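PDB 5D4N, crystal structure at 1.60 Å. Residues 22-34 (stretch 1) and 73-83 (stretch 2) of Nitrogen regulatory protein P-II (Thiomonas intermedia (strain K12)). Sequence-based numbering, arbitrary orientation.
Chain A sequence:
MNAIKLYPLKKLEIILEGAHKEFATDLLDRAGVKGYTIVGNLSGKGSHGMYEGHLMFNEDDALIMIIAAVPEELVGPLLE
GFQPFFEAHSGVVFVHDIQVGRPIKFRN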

# COMPACT_ATOMS: atom_id res chain seq x y z
N GLU A 22 1.38 -18.17 -7.73
CA GLU A 22 0.24 -18.97 -8.18
C GLU A 22 -0.56 -19.57 -7.02
O GLU A 22 -1.79 -19.57 -7.07
CB GLU A 22 0.68 -20.01 -9.22
CG GLU A 22 -0.47 -20.77 -9.85
CD GLU A 22 -0.03 -21.97 -10.65
OE1 GLU A 22 0.19 -23.04 -10.03
OE2 GLU A 22 0.10 -21.85 -11.89
N PHE A 23 0.11 -20.02 -5.93
CA PHE A 23 -0.57 -20.56 -4.76
C PHE A 23 -1.50 -19.47 -4.19
O PHE A 23 -2.68 -19.73 -3.90
CB PHE A 23 0.46 -20.95 -3.70
CG PHE A 23 -0.15 -21.35 -2.38
CD1 PHE A 23 -0.42 -20.40 -1.40
CD2 PHE A 23 -0.42 -22.69 -2.10
CE1 PHE A 23 -1.04 -20.77 -0.20
CE2 PHE A 23 -0.99 -23.06 -0.87
CZ PHE A 23 -1.33 -22.09 0.06
N ALA A 24 -0.95 -18.27 -4.03
CA ALA A 24 -1.72 -17.16 -3.47
C ALA A 24 -2.88 -16.73 -4.37
O ALA A 24 -4.00 -16.58 -3.88
CB ALA A 24 -0.81 -16.00 -3.20
N THR A 25 -2.61 -16.51 -5.67
CA THR A 25 -3.69 -16.08 -6.61
C THR A 25 -4.77 -17.17 -6.76
O THR A 25 -5.96 -16.85 -6.84
CB THR A 25 -3.14 -15.57 -7.93
OG1 THR A 25 -2.50 -16.66 -8.62
CG2 THR A 25 -2.21 -14.35 -7.73
N ASP A 26 -4.36 -18.46 -6.68
CA ASP A 26 -5.33 -19.55 -6.70
C ASP A 26 -6.25 -19.49 -5.47
O ASP A 26 -7.45 -19.71 -5.62
CB ASP A 26 -4.65 -20.90 -6.75
CG ASP A 26 -4.11 -21.32 -8.10
OD1 ASP A 26 -4.41 -20.63 -9.12
OD2 ASP A 26 -3.40 -22.33 -8.15
N LEU A 27 -5.71 -19.18 -4.27
CA LEU A 27 -6.56 -19.02 -3.07
C LEU A 27 -7.54 -17.88 -3.28
O LEU A 27 -8.72 -17.98 -2.91
CB LEU A 27 -5.73 -18.72 -1.82
CG LEU A 27 -5.05 -19.91 -1.16
CD1 LEU A 27 -4.34 -19.46 0.11
CD2 LEU A 27 -6.03 -21.04 -0.87
N LEU A 28 -7.05 -16.77 -3.83
CA LEU A 28 -7.94 -15.62 -4.06
C LEU A 28 -9.03 -15.97 -5.05
O LEU A 28 -10.19 -15.71 -4.78
CB LEU A 28 -7.16 -14.38 -4.53
CG LEU A 28 -6.09 -13.86 -3.57
CD1 LEU A 28 -5.26 -12.80 -4.26
CD2 LEU A 28 -6.70 -13.31 -2.30
N ASP A 29 -8.66 -16.58 -6.20
CA ASP A 29 -9.66 -16.97 -7.23
C ASP A 29 -10.71 -17.89 -6.66
O ASP A 29 -11.91 -17.66 -6.87
CB ASP A 29 -8.98 -17.59 -8.46
CG ASP A 29 -8.09 -16.64 -9.24
OD1 ASP A 29 -8.19 -15.40 -9.00
OD2 ASP A 29 -7.25 -17.13 -10.03
N ARG A 30 -10.26 -18.90 -5.89
CA ARG A 30 -11.15 -19.90 -5.30
C ARG A 30 -12.15 -19.28 -4.31
O ARG A 30 -13.33 -19.64 -4.33
CB ARG A 30 -10.34 -21.02 -4.64
CG ARG A 30 -11.19 -22.05 -3.86
CD ARG A 30 -12.20 -22.83 -4.72
NE ARG A 30 -11.58 -23.52 -5.86
CZ ARG A 30 -10.86 -24.63 -5.76
NH1 ARG A 30 -10.65 -25.19 -4.58
NH2 ARG A 30 -10.33 -25.19 -6.85
N ALA A 31 -11.69 -18.35 -3.48
CA ALA A 31 -12.54 -17.69 -2.49
C ALA A 31 -13.57 -16.75 -3.12
O ALA A 31 -14.52 -16.33 -2.44
CB ALA A 31 -11.67 -16.93 -1.52
N GLY A 32 -13.44 -16.46 -4.41
CA GLY A 32 -14.38 -15.57 -5.09
C GLY A 32 -13.93 -14.12 -5.16
O GLY A 32 -14.72 -13.23 -5.47
N VAL A 33 -12.63 -13.86 -4.89
CA VAL A 33 -12.05 -12.51 -4.98
C VAL A 33 -12.12 -12.10 -6.43
O VAL A 33 -11.77 -12.89 -7.33
CB VAL A 33 -10.59 -12.47 -4.43
CG1 VAL A 33 -9.92 -11.13 -4.69
CG2 VAL A 33 -10.56 -12.84 -2.95
N LYS A 34 -12.64 -10.90 -6.68
CA LYS A 34 -12.89 -10.45 -8.04
C LYS A 34 -11.72 -9.86 -8.79
O LYS A 34 -11.73 -9.81 -10.01
CB LYS A 34 -14.17 -9.58 -8.11
CG LYS A 34 -15.42 -10.36 -7.77
CD LYS A 34 -16.50 -10.14 -8.81
CE LYS A 34 -17.85 -10.52 -8.27
NZ LYS A 34 -18.10 -11.98 -8.42
N GLU A 73 -16.62 -10.73 4.51
CA GLU A 73 -16.93 -12.16 4.63
C GLU A 73 -15.87 -13.10 4.03
O GLU A 73 -15.84 -14.28 4.38
CB GLU A 73 -18.35 -12.48 4.12
CG GLU A 73 -18.64 -12.07 2.69
CD GLU A 73 -19.22 -10.68 2.47
OE1 GLU A 73 -18.87 -9.74 3.22
OE2 GLU A 73 -19.93 -10.52 1.45
N LEU A 74 -15.01 -12.59 3.13
CA LEU A 74 -13.97 -13.43 2.53
C LEU A 74 -12.69 -13.43 3.34
O LEU A 74 -11.84 -14.30 3.11
CB LEU A 74 -13.69 -13.01 1.08
CG LEU A 74 -14.78 -13.16 0.02
CD1 LEU A 74 -14.19 -12.99 -1.37
CD2 LEU A 74 -15.57 -14.49 0.15
N VAL A 75 -12.53 -12.49 4.30
CA VAL A 75 -11.31 -12.37 5.09
C VAL A 75 -10.96 -13.66 5.86
O VAL A 75 -9.87 -14.18 5.67
CB VAL A 75 -11.21 -11.06 5.92
CG1 VAL A 75 -9.97 -11.04 6.77
CG2 VAL A 75 -11.26 -9.84 5.02
N GLY A 76 -11.90 -14.15 6.69
CA GLY A 76 -11.73 -15.36 7.48
C GLY A 76 -11.32 -16.56 6.65
O GLY A 76 -10.25 -17.13 6.88
N PRO A 77 -12.11 -16.91 5.59
CA PRO A 77 -11.74 -18.06 4.74
C PRO A 77 -10.37 -17.92 4.06
O PRO A 77 -9.61 -18.90 3.98
CB PRO A 77 -12.88 -18.13 3.72
CG PRO A 77 -14.06 -17.51 4.44
CD PRO A 77 -13.44 -16.37 5.21
N LEU A 78 -10.02 -16.67 3.65
CA LEU A 78 -8.74 -16.40 3.03
C LEU A 78 -7.60 -16.60 4.00
O LEU A 78 -6.64 -17.27 3.66
CB LEU A 78 -8.68 -14.98 2.42
CG LEU A 78 -9.35 -14.87 1.05
CD1 LEU A 78 -9.45 -13.43 0.61
CD2 LEU A 78 -8.68 -15.74 0.02
N LEU A 79 -7.72 -16.03 5.21
CA LEU A 79 -6.68 -16.15 6.23
C LEU A 79 -6.49 -17.60 6.66
O LEU A 79 -5.35 -18.00 6.88
CB LEU A 79 -6.94 -15.25 7.43
CG LEU A 79 -6.86 -13.75 7.15
CD1 LEU A 79 -7.12 -12.98 8.41
CD2 LEU A 79 -5.51 -13.35 6.56
N GLU A 80 -7.58 -18.37 6.71
CA GLU A 80 -7.56 -19.80 7.02
C GLU A 80 -6.74 -20.54 5.97
O GLU A 80 -5.95 -21.43 6.33
CB GLU A 80 -8.98 -20.35 7.10
CG GLU A 80 -9.67 -20.05 8.42
CD GLU A 80 -11.18 -20.26 8.44
OE1 GLU A 80 -11.66 -21.25 7.84
OE2 GLU A 80 -11.87 -19.43 9.07
N GLY A 81 -6.86 -20.10 4.71
CA GLY A 81 -6.12 -20.67 3.59
C GLY A 81 -4.66 -20.31 3.62
O GLY A 81 -3.81 -21.12 3.27
N PHE A 82 -4.35 -19.05 4.01
CA PHE A 82 -2.98 -18.56 4.08
C PHE A 82 -2.23 -19.07 5.31
O PHE A 82 -1.00 -19.14 5.27
CB PHE A 82 -2.91 -17.02 3.92
CG PHE A 82 -3.00 -16.56 2.49
CD1 PHE A 82 -1.93 -16.74 1.61
CD2 PHE A 82 -4.15 -15.96 2.00
CE1 PHE A 82 -2.03 -16.33 0.27
CE2 PHE A 82 -4.25 -15.57 0.65
CZ PHE A 82 -3.18 -15.73 -0.20
N GLN A 83 -2.94 -19.45 6.38
CA GLN A 83 -2.32 -19.92 7.63
C GLN A 83 -1.25 -21.04 7.51
O GLN A 83 -0.10 -20.80 7.92
CB GLN A 83 -3.38 -20.23 8.69
CG GLN A 83 -2.78 -20.70 10.02
CD GLN A 83 -3.80 -21.18 11.02
OE1 GLN A 83 -5.02 -21.28 10.74
NE2 GLN A 83 -3.33 -21.49 12.21

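At the apolar centre of the contact lie Leu78 and Phe82, both buried. The CA-to-CB bond of Leu78 points sideways, but its m,t conformation (chi1 -80°, chi2 171°) carries its methyls to the partner helix. Leu78 CD2 packs 3.6 Å from Ala31 CB, 3.9 Å from Leu28 CD2 and 3.7 Å from the backbone atom Leu27 O, and Leu78 CD1 lies 3.8 Å from Val33 CG2. The two methyls of this branched leucine together reach the last turn of the first helix and Val33, with both near Leu28 CD2. The helical parts 22-31 and 73-83 run roughly antiparallel (147° between their N-to-C directions, axes 10.2 Å apart at closest approach) and meet through apolar side chains; no hydrogen bond crosses between them.

One turn further along the second helix, Phe82 has the largest area covered by the other stretch. Leu27 CD1 sits over one face of its ring, 3.7 Å from the centroid of the Phe82 ring and only 2° off the normal, a nearly ideal CH-pi contact. The ring edge meets two more methyls: Ala24 CB is 3.7 Å from Phe82 CE1, and Leu28 CD2 is 4.5 Å from Phe82 CE2. The short side chain of Ala24 leaves room for the ring beside its helix.

Gly81 makes space for Leu27, which points toward the second helix. Leu27 CA and Gly81 CA are 6.9 Å apart, and Leu27 CD1 lies 3.6 Å from Gly81 O; an ideal CB on Gly81 would come within a tight 3.3 Å of Leu27 CD1. At the other end of the contact, Ala31 also points toward its partner. Ala31 CA is 6.7 Å from Leu74 CA; the Ala31 methyl packs on Leu78, and its carbonyl O meets Leu74. Leu74, pointing back, places Leu74 CD1 4.0 Å from Val33 CG2 and Leu74 CD2 3.3 Å from Ala31 O.

The first helix closes in a Schellman motif, with Val33 N hydrogen-bonded to Leu28 O (3.1 Å) and Gly32 N to Asp29 O (3.1 Å). Gly32 has a phi of 95°, where a CB would be jammed against the carbonyl O of the residue before, so glycine suits the turn; the chain then brings Val33 back against the leucines. At the margin, the exposed Phe23 brings its ring edge to the second helix, with Phe23 CZ 4.2 Å from Gly81 O. Around the contact, the charged Glu22, Asp26, Asp29 and Arg30, and Glu73 and Glu80, bury no surface against the other stretch.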